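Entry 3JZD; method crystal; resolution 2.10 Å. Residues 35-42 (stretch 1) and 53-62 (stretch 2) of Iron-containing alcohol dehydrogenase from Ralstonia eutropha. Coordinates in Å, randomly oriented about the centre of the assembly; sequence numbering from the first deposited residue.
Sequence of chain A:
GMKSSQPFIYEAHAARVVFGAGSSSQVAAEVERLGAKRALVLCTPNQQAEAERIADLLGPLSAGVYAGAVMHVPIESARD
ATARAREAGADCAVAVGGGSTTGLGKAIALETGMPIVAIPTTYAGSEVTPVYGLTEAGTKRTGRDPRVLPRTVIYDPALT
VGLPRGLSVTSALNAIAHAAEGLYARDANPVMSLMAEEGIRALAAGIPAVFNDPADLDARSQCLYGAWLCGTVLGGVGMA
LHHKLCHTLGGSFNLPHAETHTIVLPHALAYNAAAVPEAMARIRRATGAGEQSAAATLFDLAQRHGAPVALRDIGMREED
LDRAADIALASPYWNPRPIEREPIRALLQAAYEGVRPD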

# COMPACT_ATOMS: atom_id res chain seq x y z
N GLY A 35 -21.20 4.99 11.53
CA GLY A 35 -22.33 5.78 11.97
C GLY A 35 -23.65 5.25 11.43
O GLY A 35 -24.67 5.95 11.53
N ALA A 36 -23.67 4.04 10.87
CA ALA A 36 -24.90 3.48 10.30
C ALA A 36 -25.77 2.82 11.38
O ALA A 36 -25.25 2.24 12.35
CB ALA A 36 -24.59 2.49 9.17
N LYS A 37 -27.09 2.93 11.21
CA LYS A 37 -28.07 2.38 12.13
C LYS A 37 -28.93 1.23 11.56
O LYS A 37 -29.54 0.50 12.33
CB LYS A 37 -29.01 3.51 12.63
CG LYS A 37 -28.33 4.68 13.36
N ARG A 38 -29.00 1.06 10.24
CA ARG A 38 -29.87 0.02 9.65
C ARG A 38 -29.14 -0.58 8.45
O ARG A 38 -29.22 -0.06 7.35
CB ARG A 38 -31.22 0.58 9.19
CG ARG A 38 -32.16 1.02 10.30
CD ARG A 38 -33.30 1.92 9.77
NE ARG A 38 -32.77 3.15 9.14
CZ ARG A 38 -32.43 4.27 9.79
NH1 ARG A 38 -32.57 4.39 11.11
NH2 ARG A 38 -31.93 5.30 9.10
N ALA A 39 -28.44 -1.70 8.68
CA ALA A 39 -27.63 -2.29 7.66
C ALA A 39 -28.39 -3.46 7.02
O ALA A 39 -28.86 -4.35 7.72
CB ALA A 39 -26.29 -2.74 8.27
N LEU A 40 -28.48 -3.45 5.70
CA LEU A 40 -29.11 -4.54 4.95
C LEU A 40 -28.01 -5.51 4.54
O LEU A 40 -27.05 -5.12 3.90
CB LEU A 40 -29.78 -4.00 3.69
CG LEU A 40 -30.47 -4.98 2.75
CD1 LEU A 40 -31.69 -5.66 3.45
CD2 LEU A 40 -30.86 -4.22 1.48
N VAL A 41 -28.20 -6.78 4.88
CA VAL A 41 -27.27 -7.85 4.57
C VAL A 41 -27.67 -8.46 3.23
O VAL A 41 -28.86 -8.82 3.01
CB VAL A 41 -27.25 -8.93 5.68
CG1 VAL A 41 -26.20 -10.03 5.32
CG2 VAL A 41 -26.99 -8.30 7.07
N LEU A 42 -26.68 -8.61 2.36
CA LEU A 42 -26.87 -9.09 1.03
C LEU A 42 -26.19 -10.43 0.84
O LEU A 42 -25.08 -10.64 1.35
CB LEU A 42 -26.23 -8.10 0.05
CG LEU A 42 -26.60 -6.62 0.13
CD1 LEU A 42 -25.72 -5.74 -0.81
CD2 LEU A 42 -28.08 -6.47 -0.16
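Stretch 2 (53-62) RIADLLGPLS

Stretch 2 enters as a helix, residues 53-58, that began earlier in the chain. It runs nearly antiparallel to strand 39-42, with an angle of 165° between their N-to-C directions. The axes come within 9.0 Å of each other. At Gly-59 the chain leaves helical geometry with positive phi. Pro-60 and Leu-61 form a short 3-10 segment, and at Ser-62 the chain pairs with the strand. Ala-39 and Ser-62 form a parallel bridge, with CA of Ala-39 5.1 Å from CA of Ser-62, and their side chains lie on the same face of the sheet. Stretch 2 therefore covers the strand first with a helix and then lines up beside it.

The main bump on stretch 1 is Val-41, whose CA-to-CB bond points toward the helix. Its CG2 methyl sits in a hollow lined by Ile-54, Ala-55 and Leu-58. CG2 of Val-41 lies 4.0 Å from CG2 of Ile-54, 4.2 Å from CB of Ala-55 and 3.7 Å from CD1 of Leu-58. CG2 of Val-41 is also 4.2 Å from CA of Ala-55, so the methyl lies as near the helix backbone as it does the Ala-55 methyl. Leu-58, with chi1 m and chi2 t, also reaches Ala-39, where its CD1 is 4.1 Å from CB of Ala-39. Leu-40 points away from stretch 2 and takes no part.

The edge is held by one hydrogen bond, from N of Ala-39 to O of Leu-61, at 2.8 Å and nearly straight at 170°. The same oxygen receives a CA-H...O contact, with CA of Arg-38 3.4 Å from O of Leu-61. The Leu-61 side chain leaves its backbone sideways, but its end comes nearer stretch 1. Its CD2 rests 3.7 Å from O of Ala-36. Together the two stretches bury 337 Å², both sides summed.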

# COMPACT_ATOMS: atom_id res chain seq x y z
N ARG A 53 -26.19 -15.40 10.07
CA ARG A 53 -25.25 -15.22 11.18
C ARG A 53 -24.79 -13.76 11.25
O ARG A 53 -24.71 -13.21 12.34
CB ARG A 53 -24.08 -16.20 11.06
CG ARG A 53 -24.54 -17.62 11.53
CD ARG A 53 -23.49 -18.69 11.31
NE ARG A 53 -22.24 -18.48 12.06
CZ ARG A 53 -21.77 -19.22 13.07
NH1 ARG A 53 -22.41 -20.30 13.53
NH2 ARG A 53 -20.61 -18.89 13.60
N ILE A 54 -24.48 -13.15 10.11
CA ILE A 54 -24.15 -11.72 10.07
C ILE A 54 -25.35 -10.90 10.60
O ILE A 54 -25.19 -10.07 11.51
CB ILE A 54 -23.75 -11.25 8.66
CG1 ILE A 54 -22.47 -11.95 8.25
CG2 ILE A 54 -23.56 -9.71 8.55
CD1 ILE A 54 -21.36 -11.77 9.24
N ALA A 55 -26.54 -11.18 10.08
CA ALA A 55 -27.74 -10.45 10.54
C ALA A 55 -27.93 -10.62 12.05
O ALA A 55 -28.24 -9.67 12.76
CB ALA A 55 -28.97 -10.85 9.79
N ASP A 56 -27.68 -11.82 12.56
CA ASP A 56 -27.78 -12.00 13.99
C ASP A 56 -26.70 -11.23 14.75
O ASP A 56 -26.98 -10.71 15.81
CB ASP A 56 -27.73 -13.47 14.36
CG ASP A 56 -29.03 -14.20 13.98
OD1 ASP A 56 -30.05 -13.54 13.68
OD2 ASP A 56 -29.01 -15.44 13.96
N LEU A 57 -25.47 -11.17 14.23
CA LEU A 57 -24.44 -10.40 14.88
C LEU A 57 -24.83 -8.90 14.94
O LEU A 57 -24.56 -8.23 15.92
CB LEU A 57 -23.08 -10.59 14.20
CG LEU A 57 -22.42 -11.93 14.55
CD1 LEU A 57 -21.39 -12.39 13.53
CD2 LEU A 57 -21.80 -11.82 15.90
N LEU A 58 -25.47 -8.39 13.90
CA LEU A 58 -25.86 -6.98 13.86
C LEU A 58 -26.95 -6.64 14.87
O LEU A 58 -27.05 -5.49 15.32
CB LEU A 58 -26.34 -6.59 12.47
CG LEU A 58 -25.24 -6.53 11.43
CD1 LEU A 58 -25.85 -6.36 10.04
CD2 LEU A 58 -24.27 -5.40 11.76
N GLY A 59 -27.76 -7.65 15.20
CA GLY A 59 -28.82 -7.52 16.16
C GLY A 59 -29.75 -6.43 15.70
O GLY A 59 -30.18 -6.47 14.56
N PRO A 60 -29.98 -5.41 16.55
CA PRO A 60 -30.92 -4.36 16.19
C PRO A 60 -30.41 -3.44 15.09
O PRO A 60 -31.19 -2.63 14.61
CB PRO A 60 -31.10 -3.61 17.52
CG PRO A 60 -29.81 -3.76 18.17
CD PRO A 60 -29.40 -5.16 17.87
N LEU A 61 -29.14 -3.54 14.70
CA LEU A 61 -28.62 -2.78 13.59
C LEU A 61 -29.04 -3.41 12.26
O LEU A 61 -28.87 -2.79 11.24
CB LEU A 61 -27.10 -2.71 13.61
CG LEU A 61 -26.42 -1.95 14.73
CD1 LEU A 61 -24.99 -2.36 14.77
CD2 LEU A 61 -26.58 -0.42 14.51
N SER A 62 -29.56 -4.63 12.27
CA SER A 62 -29.94 -5.34 11.07
C SER A 62 -31.22 -4.80 10.41
O SER A 62 -32.21 -4.65 11.05
CB SER A 62 -30.19 -6.81 11.40
OG SER A 62 -30.61 -7.51 10.24